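Local coordinates for 182aa long hypothetical protein (PDB 2GAN) that is of unknown function but, as a putative acetyltransferase of the GNAT family, probably transfers acetyl groups from acetyl-coenzyme A, at residues L18-M21 with F22-Y25; G49-E52 with V53-F57; L58-L62 with S63-D67; F130-K133 with R134-L138; S154-Y157 with M158-F162. All coordinates share one frame; numbering follows the deposited sequence.

Contact 1 (L18-M21 with F22-Y25)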
# COMPACT_ATOMS: atom_id res chain seq x y z
N LEU A 18 -1.00 22.64 1.03
CA LEU A 18 -1.72 22.24 -0.17
C LEU A 18 -0.76 21.67 -1.22
O LEU A 18 -1.00 20.61 -1.79
CB LEU A 18 -2.47 23.43 -0.76
CG LEU A 18 -3.46 23.14 -1.89
CD1 LEU A 18 -4.56 22.23 -1.38
CD2 LEU A 18 -4.06 24.45 -2.38
N GLU A 19 0.33 22.40 -1.47
CA GLU A 19 1.33 22.01 -2.46
C GLU A 19 2.09 20.75 -2.04
O GLU A 19 2.47 19.93 -2.88
CB GLU A 19 2.29 23.19 -2.71
CG GLU A 19 3.35 22.96 -3.79
CD GLU A 19 3.90 24.27 -4.37
OE1 GLU A 19 3.90 25.28 -3.64
OE2 GLU A 19 4.34 24.27 -5.54
N LEU A 20 2.31 20.60 -0.74
CA LEU A 20 2.99 19.41 -0.24
C LEU A 20 2.06 18.20 -0.49
O LEU A 20 2.50 17.15 -0.96
CB LEU A 20 3.29 19.55 1.26
CG LEU A 20 3.71 18.28 2.03
CD1 LEU A 20 4.87 17.60 1.32
CD2 LEU A 20 4.10 18.64 3.46
N MSE A 21 0.77 18.37 -0.20
CA MSE A 21 -0.17 17.28 -0.40
C MSE A 21 -0.33 16.91 -1.87
O MSE A 21 -0.59 15.75 -2.20
CB MSE A 21 -1.53 17.63 0.22
CG MSE A 21 -1.49 17.77 1.74
SE MSE A 21 -0.78 16.17 2.61
CE MSE A 21 -2.44 15.35 3.09
N PHE A 22 -0.16 17.88 -2.76
CA PHE A 22 -0.28 17.60 -4.19
C PHE A 22 0.92 16.79 -4.67
O PHE A 22 0.78 15.84 -5.44
CB PHE A 22 -0.35 18.89 -5.00
CG PHE A 22 -0.24 18.69 -6.48
CD1 PHE A 22 -1.18 17.91 -7.16
CD2 PHE A 22 0.81 19.24 -7.20
CE1 PHE A 22 -1.07 17.69 -8.53
CE2 PHE A 22 0.94 19.03 -8.57
CZ PHE A 22 -0.01 18.25 -9.24
N ARG A 23 2.11 17.17 -4.21
CA ARG A 23 3.31 16.45 -4.61
C ARG A 23 3.19 15.00 -4.16
O ARG A 23 3.64 14.08 -4.84
CB ARG A 23 4.55 17.15 -4.05
CG ARG A 23 4.84 18.50 -4.74
CD ARG A 23 6.01 19.27 -4.14
NE ARG A 23 7.23 18.47 -4.12
CZ ARG A 23 7.80 17.98 -3.01
NH1 ARG A 23 7.26 18.22 -1.83
NH2 ARG A 23 8.88 17.23 -3.10
N ILE A 24 2.55 14.78 -3.02
CA ILE A 24 2.36 13.43 -2.51
C ILE A 24 1.32 12.71 -3.37
O ILE A 24 1.47 11.53 -3.68
CB ILE A 24 1.90 13.47 -1.05
CG1 ILE A 24 3.05 13.98 -0.19
CG2 ILE A 24 1.44 12.08 -0.60
CD1 ILE A 24 2.63 14.43 1.19
N TYR A 25 0.27 13.43 -3.75
CA TYR A 25 -0.79 12.88 -4.59
C TYR A 25 -0.20 12.43 -5.92
O TYR A 25 -0.61 11.42 -6.48
CB TYR A 25 -1.87 13.94 -4.83
CG TYR A 25 -3.11 13.46 -5.55
CD1 TYR A 25 -3.37 13.84 -6.87
CD2 TYR A 25 -4.06 12.67 -4.89
CE1 TYR A 25 -4.56 13.45 -7.51
CE2 TYR A 25 -5.24 12.29 -5.51
CZ TYR A 25 -5.49 12.68 -6.82
OH TYR A 25 -6.69 12.35 -7.41
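Leu20 and Ile24, one turn apart on the same helix, are brought together by opposite choices at their first torsion. Leu20 swings CG away from its amide nitrogen (chi1 166°), forward along the helix, whereas Ile24 keeps CG1 beside its own nitrogen (chi1 -68°), which aims that branch back over the preceding turn. The two chains cross at a slant, and their CD1 methyls meet, Leu20 CD1 lying 3.9 Å from Ile24 CD1. The same Ile24 methyl rests 3.5 Å from Leu20 O. Met21, a selenomethionine here, also reaches this methyl: its chain is bent at both chi2 and chi3, and SE comes within 4.1 Å of Ile24 CD1. On the outer side Arg23 runs back along the helix, its CG 3.3 Å from Glu19 O. The bend further out sets Arg23 NH1 4.0 Å from Leu20 CD1, a van der Waals touch; the charge of the guanidinium is met by a salt bridge to Asp115. Regular i to i+4 bonds carry the backbone beneath, among them Tyr25 N to Met21 O at 2.9 Å. Buried apolar groups dominate one side: Leu20 reaches strand 78-85, Ile24 and Met21 reach strand 106-114, and Met21 also packs on helix 47-65, where Phe50 and Tyr54 receive it. Such an amphipathic helix, following the first strand and laid against the central sheet beside the second helix, is characteristic of the GNAT fold.

Contact 2 (G49-E52 with V53-F57)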
# COMPACT_ATOMS: atom_id res chain seq x y z
N GLY A 49 -7.04 20.47 -10.52
CA GLY A 49 -8.11 19.55 -10.18
C GLY A 49 -7.98 19.06 -8.75
O GLY A 49 -8.98 18.89 -8.05
N PHE A 50 -6.74 18.85 -8.30
CA PHE A 50 -6.51 18.39 -6.94
C PHE A 50 -6.97 19.45 -5.97
O PHE A 50 -7.76 19.18 -5.07
CB PHE A 50 -5.02 18.11 -6.72
CG PHE A 50 -4.70 17.68 -5.31
CD1 PHE A 50 -4.93 16.37 -4.90
CD2 PHE A 50 -4.17 18.59 -4.40
CE1 PHE A 50 -4.64 15.97 -3.58
CE2 PHE A 50 -3.87 18.20 -3.08
CZ PHE A 50 -4.10 16.89 -2.68
N ARG A 51 -6.47 20.67 -6.15
CA ARG A 51 -6.82 21.78 -5.27
C ARG A 51 -8.32 21.99 -5.16
O ARG A 51 -8.86 22.09 -4.06
CB ARG A 51 -6.17 23.07 -5.76
CG ARG A 51 -6.31 24.22 -4.77
CD ARG A 51 -5.55 25.45 -5.23
NE ARG A 51 -6.41 26.40 -5.92
CZ ARG A 51 -7.37 27.09 -5.33
NH1 ARG A 51 -7.59 26.94 -4.03
NH2 ARG A 51 -8.11 27.94 -6.03
N GLU A 52 -8.98 22.05 -6.31
CA GLU A 52 -10.41 22.28 -6.35
C GLU A 52 -11.21 21.30 -5.51
O GLU A 52 -12.25 21.65 -4.96
CB GLU A 52 -10.91 22.20 -7.79
CG GLU A 52 -12.34 22.64 -7.95
CD GLU A 52 -12.84 22.48 -9.36
OE1 GLU A 52 -12.11 22.89 -10.30
OE2 GLU A 52 -13.96 21.95 -9.54
N VAL A 53 -10.72 20.08 -5.40
CA VAL A 53 -11.45 19.07 -4.65
C VAL A 53 -10.87 18.75 -3.28
O VAL A 53 -11.48 18.01 -2.51
CB VAL A 53 -11.56 17.79 -5.50
CG1 VAL A 53 -10.26 17.00 -5.43
CG2 VAL A 53 -12.74 16.97 -5.04
N TYR A 54 -9.71 19.31 -2.95
CA TYR A 54 -9.06 19.05 -1.66
C TYR A 54 -8.92 20.29 -0.78
O TYR A 54 -8.98 20.19 0.45
CB TYR A 54 -7.68 18.42 -1.89
CG TYR A 54 -6.94 18.04 -0.63
CD1 TYR A 54 -6.00 18.90 -0.06
CD2 TYR A 54 -7.17 16.82 -0.01
CE1 TYR A 54 -5.31 18.55 1.10
CE2 TYR A 54 -6.48 16.46 1.15
CZ TYR A 54 -5.56 17.32 1.70
OH TYR A 54 -4.89 16.97 2.85
N GLU A 55 -8.74 21.44 -1.40
CA GLU A 55 -8.59 22.70 -0.69
C GLU A 55 -9.69 22.91 0.35
O GLU A 55 -9.41 23.24 1.50
CB GLU A 55 -8.57 23.85 -1.71
CG GLU A 55 -8.15 25.23 -1.19
CD GLU A 55 -9.23 25.91 -0.38
OE1 GLU A 55 -10.41 25.79 -0.75
OE2 GLU A 55 -8.88 26.58 0.62
N PRO A 56 -10.96 22.71 -0.03
CA PRO A 56 -12.05 22.90 0.95
C PRO A 56 -11.90 21.99 2.18
O PRO A 56 -12.12 22.41 3.31
CB PRO A 56 -13.30 22.58 0.13
CG PRO A 56 -12.89 22.96 -1.27
CD PRO A 56 -11.51 22.37 -1.35
N PHE A 57 -11.50 20.74 1.95
CA PHE A 57 -11.30 19.76 3.02
C PHE A 57 -10.19 20.24 3.98
O PHE A 57 -10.38 20.27 5.19
CB PHE A 57 -10.92 18.40 2.41
CG PHE A 57 -10.80 17.28 3.41
CD1 PHE A 57 -11.87 16.94 4.24
CD2 PHE A 57 -9.62 16.54 3.50
CE1 PHE A 57 -11.76 15.89 5.16
CE2 PHE A 57 -9.50 15.49 4.42
CZ PHE A 57 -10.57 15.17 5.25
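Phe50 and Tyr54 form the aromatic part of this helical turn. Both side chains leave the backbone in the same direction and run side by side, with ring planes 22° apart but slid so far that they barely overlap; the centroids are 4.9 Å from each other. Contact is made through the rims: Phe50 CZ lies over one face of the tyrosine ring, 3.7 Å from Tyr54 CG. In return Tyr54 CB makes a CH-pi approach over the phenylalanine face, 4.1 Å from the centroid of the Phe50 ring.

Among charged groups, Arg51 and Glu55 also travel side by side without closing a salt bridge. Glu55 turns at its second torsion (chi2 -76°), and Arg51 NH1 meets the methylene Glu55 CG at 3.4 Å, at the guanidinium edge, while Arg51 NH1 and Glu55 OE1 remain 4.5 Å apart.

The backbone bonds are irregular. Arg51 O accepts twice: Glu55 N comes in the carbonyl plane at 2.7 Å, and Tyr54 N sits above that plane at 3.1 Å. The bonds of Val53 N and Tyr54 N to Phe50 O are weak. Pro56 has no N-H to offer and lodges its ring CD 3.8 Å from Glu52 O, and the helix kinks there.

On the buried side, Phe50 and Tyr54 both pack on Met21 of helix 14-27. The chemistry thus divides the helix: the closely packed side chains within are aromatic, whereas the charged pair outside probably contributes only a weak, solvent-screened attraction. Arg51 O takes two N-H groups just before the kink, where the N atoms of Pro56 and Phe57 lack a bond to the preceding turn.

Contact 3 (L58-L62 with S63-D67). With SO4 (sulfate ion), chain D.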
# COMPACT_ATOMS: atom_id res chain seq x y z
N LEU A 58 -9.05 20.63 3.42
CA LEU A 58 -7.92 21.11 4.21
C LEU A 58 -8.29 22.37 4.99
O LEU A 58 -7.97 22.49 6.18
CB LEU A 58 -6.73 21.40 3.28
CG LEU A 58 -5.41 21.96 3.85
CD1 LEU A 58 -4.79 20.98 4.85
CD2 LEU A 58 -4.45 22.23 2.71
N LYS A 59 -8.95 23.31 4.33
CA LYS A 59 -9.33 24.56 4.99
C LYS A 59 -10.10 24.23 6.26
O LYS A 59 -9.80 24.77 7.33
CB LYS A 59 -10.18 25.43 4.06
CG LYS A 59 -10.41 26.84 4.57
CD LYS A 59 -11.09 27.71 3.53
CE LYS A 59 -11.25 29.15 4.04
NZ LYS A 59 -11.89 30.04 3.03
N PHE A 60 -11.08 23.35 6.15
CA PHE A 60 -11.88 22.95 7.30
C PHE A 60 -11.07 22.29 8.41
O PHE A 60 -11.21 22.65 9.57
CB PHE A 60 -13.01 22.01 6.87
CG PHE A 60 -13.63 21.25 8.02
CD1 PHE A 60 -13.26 19.93 8.28
CD2 PHE A 60 -14.57 21.86 8.85
CE1 PHE A 60 -13.81 19.23 9.35
CE2 PHE A 60 -15.12 21.18 9.93
CZ PHE A 60 -14.74 19.85 10.18
N ARG A 61 -10.23 21.32 8.05
CA ARG A 61 -9.44 20.62 9.06
C ARG A 61 -8.49 21.53 9.82
O ARG A 61 -8.35 21.42 11.03
CB ARG A 61 -8.63 19.51 8.41
CG ARG A 61 -9.46 18.49 7.67
CD ARG A 61 -8.54 17.41 7.15
NE ARG A 61 -8.67 16.17 7.89
CZ ARG A 61 -7.82 15.15 7.78
NH1 ARG A 61 -6.79 15.25 6.96
NH2 ARG A 61 -8.01 14.04 8.47
N LEU A 62 -7.84 22.42 9.08
CA LEU A 62 -6.89 23.36 9.66
C LEU A 62 -7.61 24.32 10.61
O LEU A 62 -7.06 24.71 11.64
CB LEU A 62 -6.20 24.15 8.54
CG LEU A 62 -4.75 23.89 8.09
CD1 LEU A 62 -4.20 22.56 8.58
CD2 LEU A 62 -4.71 24.00 6.58
N SER A 63 -8.84 24.70 10.27
CA SER A 63 -9.61 25.63 11.10
C SER A 63 -10.33 25.03 12.31
O SER A 63 -10.28 25.58 13.41
CB SER A 63 -10.65 26.36 10.25
OG SER A 63 -10.03 27.16 9.26
N GLN A 64 -11.00 23.90 12.09
CA GLN A 64 -11.76 23.27 13.16
C GLN A 64 -11.24 21.93 13.68
O GLN A 64 -10.90 21.80 14.85
CB GLN A 64 -13.20 23.06 12.69
CG GLN A 64 -13.77 24.27 11.99
CD GLN A 64 -14.05 25.42 12.94
OE1 GLN A 64 -14.05 26.58 12.54
NE2 GLN A 64 -14.31 25.09 14.19
N GLU A 65 -11.18 20.94 12.80
CA GLU A 65 -10.76 19.60 13.18
C GLU A 65 -9.46 19.46 13.97
O GLU A 65 -9.46 18.91 15.07
CB GLU A 65 -10.72 18.71 11.93
CG GLU A 65 -10.31 17.26 12.19
CD GLU A 65 -10.82 16.32 11.11
OE1 GLU A 65 -10.16 15.28 10.85
OE2 GLU A 65 -11.89 16.60 10.53
N PHE A 66 -8.35 19.95 13.44
CA PHE A 66 -7.06 19.83 14.13
C PHE A 66 -6.96 20.63 15.43
O PHE A 66 -7.25 21.83 15.46
CB PHE A 66 -5.93 20.25 13.18
CG PHE A 66 -5.81 19.39 11.94
CD1 PHE A 66 -5.03 19.80 10.87
CD2 PHE A 66 -6.48 18.16 11.86
CE1 PHE A 66 -4.91 19.01 9.72
CE2 PHE A 66 -6.36 17.36 10.71
CZ PHE A 66 -5.57 17.79 9.65
N ASP A 67 -6.57 19.97 16.52
CA ASP A 67 -6.42 20.66 17.80
C ASP A 67 -4.96 21.11 17.95
O ASP A 67 -4.67 22.11 18.63
CB ASP A 67 -6.82 19.74 18.96
CG ASP A 67 -8.33 19.46 18.99
OD1 ASP A 67 -9.12 20.42 18.89
OD2 ASP A 67 -8.71 18.28 19.11
S SO4 D . -5.69 11.76 6.97
O1 SO4 D . -4.41 11.57 6.25
O2 SO4 D . -5.98 10.57 7.80
O3 SO4 D . -6.76 11.94 5.97
O4 SO4 D . -5.60 12.94 7.84
O HOH W 1 -6.54 24.31 14.35
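Arg61 lays its aliphatic stem across the face of the Phe66 ring, near the C-terminal end of helix 47-65, the second helix of the GNAT fold. Its CB stands over the ring in a CH-pi contact, 3.9 Å from the Phe66 centroid, and further out Phe66 CZ comes over one face of the guanidinium, the two planes inclined at 56°. CG of Arg61 lies opposite the carbonyl carbon (chi1 -58°), and a bend at chi3 then turns the guanidinium edge toward a sulfate. Both NH1 and NH2 of Arg61 donate to sulfate O4, each at 2.7 Å; Phe111 N binds the same ion. Glu65 runs alongside, and its OE1 forms a salt bridge through weak hydrogen bonds from both NE and NH2 of Arg61, each 3.4 Å long, with the carboxylate almost perpendicular to the guanidinium. Leu62 CD1 also touches the ring, 3.7 Å from Phe66 CD1. With an alanine in place of Phe66, the arginine stem would probably lose its support, leaving the guanidinium freer to swing away from the sulfate and a gap beside Leu62. A wider pi-type turn runs through 63-65, and Phe66 N donates to Arg61 O at 2.8 Å, a nearly straight bond in the carbonyl plane. One water spans the turn, donating to Leu62 O and to Phe66 O, each 2.8 Å from the water oxygen.

Contact 4 (F130-K133 with R134-L138)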
# COMPACT_ATOMS: atom_id res chain seq x y z
N PHE A 130 6.89 11.83 18.43
CA PHE A 130 6.51 13.06 19.10
C PHE A 130 5.00 13.09 19.34
O PHE A 130 4.55 13.41 20.43
CB PHE A 130 6.92 14.27 18.25
CG PHE A 130 6.64 15.59 18.90
CD1 PHE A 130 5.38 16.18 18.80
CD2 PHE A 130 7.63 16.25 19.62
CE1 PHE A 130 5.12 17.41 19.40
CE2 PHE A 130 7.38 17.48 20.22
CZ PHE A 130 6.12 18.06 20.11
N ALA A 131 4.22 12.71 18.32
CA ALA A 131 2.77 12.70 18.40
C ALA A 131 2.23 11.73 19.44
O ALA A 131 1.32 12.05 20.19
CB ALA A 131 2.18 12.38 17.03
N VAL A 132 2.78 10.53 19.46
CA VAL A 132 2.33 9.55 20.42
C VAL A 132 2.58 10.05 21.84
O VAL A 132 1.70 9.96 22.70
CB VAL A 132 3.05 8.21 20.20
CG1 VAL A 132 2.80 7.29 21.38
CG2 VAL A 132 2.54 7.57 18.91
N LYS A 133 3.77 10.61 22.08
CA LYS A 133 4.08 11.13 23.42
C LYS A 133 3.24 12.35 23.79
O LYS A 133 2.81 12.48 24.94
CB LYS A 133 5.58 11.46 23.53
CG LYS A 133 6.41 10.27 23.99
CD LYS A 133 7.91 10.53 23.88
CE LYS A 133 8.69 9.24 24.13
NZ LYS A 133 10.10 9.33 23.65
N ARG A 134 3.01 13.24 22.83
CA ARG A 134 2.21 14.41 23.12
C ARG A 134 0.84 13.96 23.61
O ARG A 134 0.37 14.41 24.65
CB ARG A 134 2.07 15.28 21.87
CG ARG A 134 1.12 16.45 22.01
CD ARG A 134 1.51 17.38 23.14
NE ARG A 134 0.56 18.48 23.24
CZ ARG A 134 0.55 19.38 24.22
NH1 ARG A 134 1.44 19.32 25.19
NH2 ARG A 134 -0.36 20.33 24.22
N LEU A 135 0.20 13.05 22.88
CA LEU A 135 -1.11 12.56 23.28
C LEU A 135 -1.05 11.94 24.67
O LEU A 135 -1.88 12.24 25.52
CB LEU A 135 -1.64 11.56 22.27
CG LEU A 135 -2.18 12.19 20.98
CD1 LEU A 135 -2.62 11.09 20.05
CD2 LEU A 135 -3.34 13.14 21.29
N ARG A 136 -0.05 11.08 24.90
CA ARG A 136 0.11 10.45 26.20
C ARG A 136 0.19 11.48 27.32
O ARG A 136 -0.47 11.36 28.34
CB ARG A 136 1.36 9.55 26.21
CG ARG A 136 1.12 8.17 25.62
CD ARG A 136 2.40 7.36 25.53
NE ARG A 136 3.09 7.22 26.81
CZ ARG A 136 2.73 6.39 27.79
NH1 ARG A 136 1.66 5.61 27.65
NH2 ARG A 136 3.44 6.34 28.91
N SER A 137 1.00 12.52 27.12
CA SER A 137 1.14 13.54 28.14
C SER A 137 -0.19 14.25 28.38
O SER A 137 -0.31 15.02 29.33
CB SER A 137 2.18 14.57 27.71
OG SER A 137 1.66 15.39 26.68
N LEU A 138 -1.17 14.00 27.52
CA LEU A 138 -2.48 14.61 27.65
C LEU A 138 -3.46 13.59 28.23
O LEU A 138 -4.66 13.85 28.33
CB LEU A 138 -3.00 15.10 26.28
CG LEU A 138 -2.22 16.21 25.55
CD1 LEU A 138 -2.96 16.61 24.26
CD2 LEU A 138 -2.07 17.41 26.45
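Val132 and Arg136 lie side by side and point the same way along the surface of helix 123-137. CG1 of Val132 faces away from its amide nitrogen (chi1 168°), which takes that methyl along the helix to within 4.2 Å of Arg136 CD. The arginine stem also passes Val132 O, with Arg136 CG 3.5 Å away. Phe130 presents its ring obliquely to Arg134, whose CB is 4.5 Å from Phe130 CE1. The arginine itself turns outward at chi2 and carries its guanidinium to Glu68 in a salt bridge; Leu138 CD2 covers one face of that flat group over its centre. Leu135 points inward with Ala131, and Leu135 CG rests 3.6 Å from Ala131 O. At the last turn Ser137 OG folds back to donate to Arg134 O at 2.6 Å, while Ser137 N bonds to Lys133 O. Ala131, Val132 and Leu135 all meet Ile109, and Val132 also touches Phe176 of the second subunit. Strand 106-114, this helix and the parallel strand 141-146 form a beta-alpha-beta crossover, as in the GNAT fold.

Contact 5 (S154-Y157 with M158-F162). With SO4 (sulfate ion), chain G.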
# COMPACT_ATOMS: atom_id res chain seq x y z
N SER A 154 -3.82 -4.04 -4.89
CA SER A 154 -5.24 -3.90 -5.09
C SER A 154 -5.54 -2.62 -5.87
O SER A 154 -6.28 -2.65 -6.84
CB SER A 154 -5.97 -3.87 -3.75
OG SER A 154 -7.37 -3.93 -3.97
N TYR A 155 -4.93 -1.52 -5.46
CA TYR A 155 -5.12 -0.24 -6.12
C TYR A 155 -4.77 -0.34 -7.61
O TYR A 155 -5.53 0.10 -8.47
CB TYR A 155 -4.24 0.82 -5.46
CG TYR A 155 -4.53 2.24 -5.91
CD1 TYR A 155 -5.67 2.91 -5.47
CD2 TYR A 155 -3.64 2.92 -6.75
CE1 TYR A 155 -5.91 4.24 -5.85
CE2 TYR A 155 -3.88 4.24 -7.13
CZ TYR A 155 -5.02 4.89 -6.67
OH TYR A 155 -5.25 6.19 -7.02
N TYR A 156 -3.62 -0.94 -7.90
CA TYR A 156 -3.19 -1.09 -9.29
C TYR A 156 -4.17 -1.94 -10.10
O TYR A 156 -4.66 -1.53 -11.16
CB TYR A 156 -1.81 -1.75 -9.34
CG TYR A 156 -1.17 -1.73 -10.71
CD1 TYR A 156 -0.44 -0.61 -11.14
CD2 TYR A 156 -1.26 -2.83 -11.56
CE1 TYR A 156 0.18 -0.60 -12.38
CE2 TYR A 156 -0.64 -2.83 -12.80
CZ TYR A 156 0.08 -1.71 -13.21
OH TYR A 156 0.71 -1.71 -14.42
N TYR A 157 -4.46 -3.13 -9.58
CA TYR A 157 -5.36 -4.05 -10.25
C TYR A 157 -6.75 -3.44 -10.49
O TYR A 157 -7.32 -3.57 -11.58
CB TYR A 157 -5.50 -5.34 -9.44
CG TYR A 157 -4.27 -6.25 -9.44
CD1 TYR A 157 -3.64 -6.59 -10.63
CD2 TYR A 157 -3.82 -6.84 -8.26
CE1 TYR A 157 -2.59 -7.52 -10.65
CE2 TYR A 157 -2.77 -7.77 -8.27
CZ TYR A 157 -2.16 -8.10 -9.47
OH TYR A 157 -1.17 -9.05 -9.50
N MSE A 158 -7.27 -2.79 -9.46
CA MSE A 158 -8.58 -2.16 -9.51
C MSE A 158 -8.75 -1.29 -10.76
O MSE A 158 -9.68 -1.47 -11.53
CB MSE A 158 -8.80 -1.31 -8.25
CG MSE A 158 -10.25 -1.13 -7.85
SE MSE A 158 -11.06 -2.80 -7.30
CE MSE A 158 -10.71 -2.65 -5.40
N LYS A 159 -7.83 -0.35 -10.98
CA LYS A 159 -7.91 0.53 -12.14
C LYS A 159 -7.34 -0.15 -13.38
O LYS A 159 -6.92 0.51 -14.32
CB LYS A 159 -7.17 1.84 -11.86
CG LYS A 159 -5.67 1.71 -11.69
CD LYS A 159 -5.08 2.86 -10.89
CE LYS A 159 -5.34 4.22 -11.55
NZ LYS A 159 -4.67 4.34 -12.87
N LYS A 160 -7.36 -1.48 -13.37
CA LYS A 160 -6.85 -2.26 -14.49
C LYS A 160 -7.89 -3.27 -14.96
O LYS A 160 -7.57 -4.20 -15.71
CB LYS A 160 -5.58 -2.99 -14.07
CG LYS A 160 -4.40 -2.74 -14.98
CD LYS A 160 -4.03 -1.28 -15.01
CE LYS A 160 -2.83 -1.07 -15.90
NZ LYS A 160 -2.43 0.36 -15.95
N GLY A 161 -9.12 -3.09 -14.51
CA GLY A 161 -10.20 -3.98 -14.91
C GLY A 161 -10.61 -4.99 -13.86
O GLY A 161 -11.58 -5.72 -14.06
N PHE A 162 -9.90 -5.03 -12.74
CA PHE A 162 -10.26 -5.99 -11.69
C PHE A 162 -11.25 -5.41 -10.68
O PHE A 162 -11.25 -4.20 -10.43
CB PHE A 162 -9.00 -6.49 -10.96
CG PHE A 162 -8.15 -7.44 -11.78
CD1 PHE A 162 -7.35 -6.97 -12.81
CD2 PHE A 162 -8.17 -8.80 -11.52
CE1 PHE A 162 -6.57 -7.84 -13.57
CE2 PHE A 162 -7.39 -9.69 -12.27
CZ PHE A 162 -6.59 -9.20 -13.30
S SO4 G . 3.19 0.48 -15.69
O1 SO4 G . 2.75 -0.03 -16.99
O2 SO4 G . 4.17 -0.45 -15.09
O3 SO4 G . 2.02 0.61 -14.81
O4 SO4 G . 3.82 1.80 -15.86
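Lys160 follows the end of helix 152-158 and folds back along Tyr156, every part of its chain meeting something. CB lies just past the last turn, 3.1 Å from Tyr157 O and a little farther from Tyr156 O. CG and CD continue past Tyr156 O, both at van der Waals distance. CE then slants across the end of the tyrosine ring, 3.9 Å from Tyr156 OH. NZ finally leaves the ring for a weak hydrogen bond to Ser125 of the second subunit.

With CG of Tyr156 turned from its amide nitrogen (chi1 -170°), the ring is carried out toward Lys160 and a sulfate, and its hydroxyl donates to sulfate O3 at 2.7 Å, with that oxygen in the ring plane. The same ion accepts backbone N-H groups of Gly122, Gly124 and Ser125 of the second subunit, in the glycine-rich loop that in GNAT enzymes usually receives the pyrophosphate of coenzyme A. A phenylalanine in place of Tyr156 would probably leave sulfate O3 without its hydroxyl donor and open a small gap beside Lys160 CE.

The turn closes on Tyr157 O, which receives Lys160 N at 2.8 Å and Phe162 N at 3.2 Å from opposite faces of its carbonyl plane. Gly161 permits the reversal with a positive phi of 104°, where a side chain would jam against the preceding carbonyl. Beyond it Phe162 CB packs 4.0 Å from Tyr157 CB, the two rings oblique to each other.

A tyrosine hydroxyl from one subunit and backbone N-H groups from the other share one anion; the sulfate, probably from the crystallisation liquor, may mark a phosphate site at the subunit interface, consistent with coenzyme A binding there.

Contact 1 is the buried member of the set, its apolar side chains wedged between the central sheet and helix 47-65. Contacts 2 and 3 adjoin on that second helix: contact 2 packs directly on contact 1 through its aromatic side, whereas contact 3, at the helix end, mixes ring packing with ionic and sulfate bonds. Contact 4 lies on the other side of the chain's centre from contact 2, with regular i to i+4 bonding, like contact 1, and charged chains outside. Contact 5, about 38 Å from contact 4 between centres, leaves helical order for a glycine turn. Contacts 4 and 5 alone touch the second subunit, the former by packing, the latter also through a shared anion.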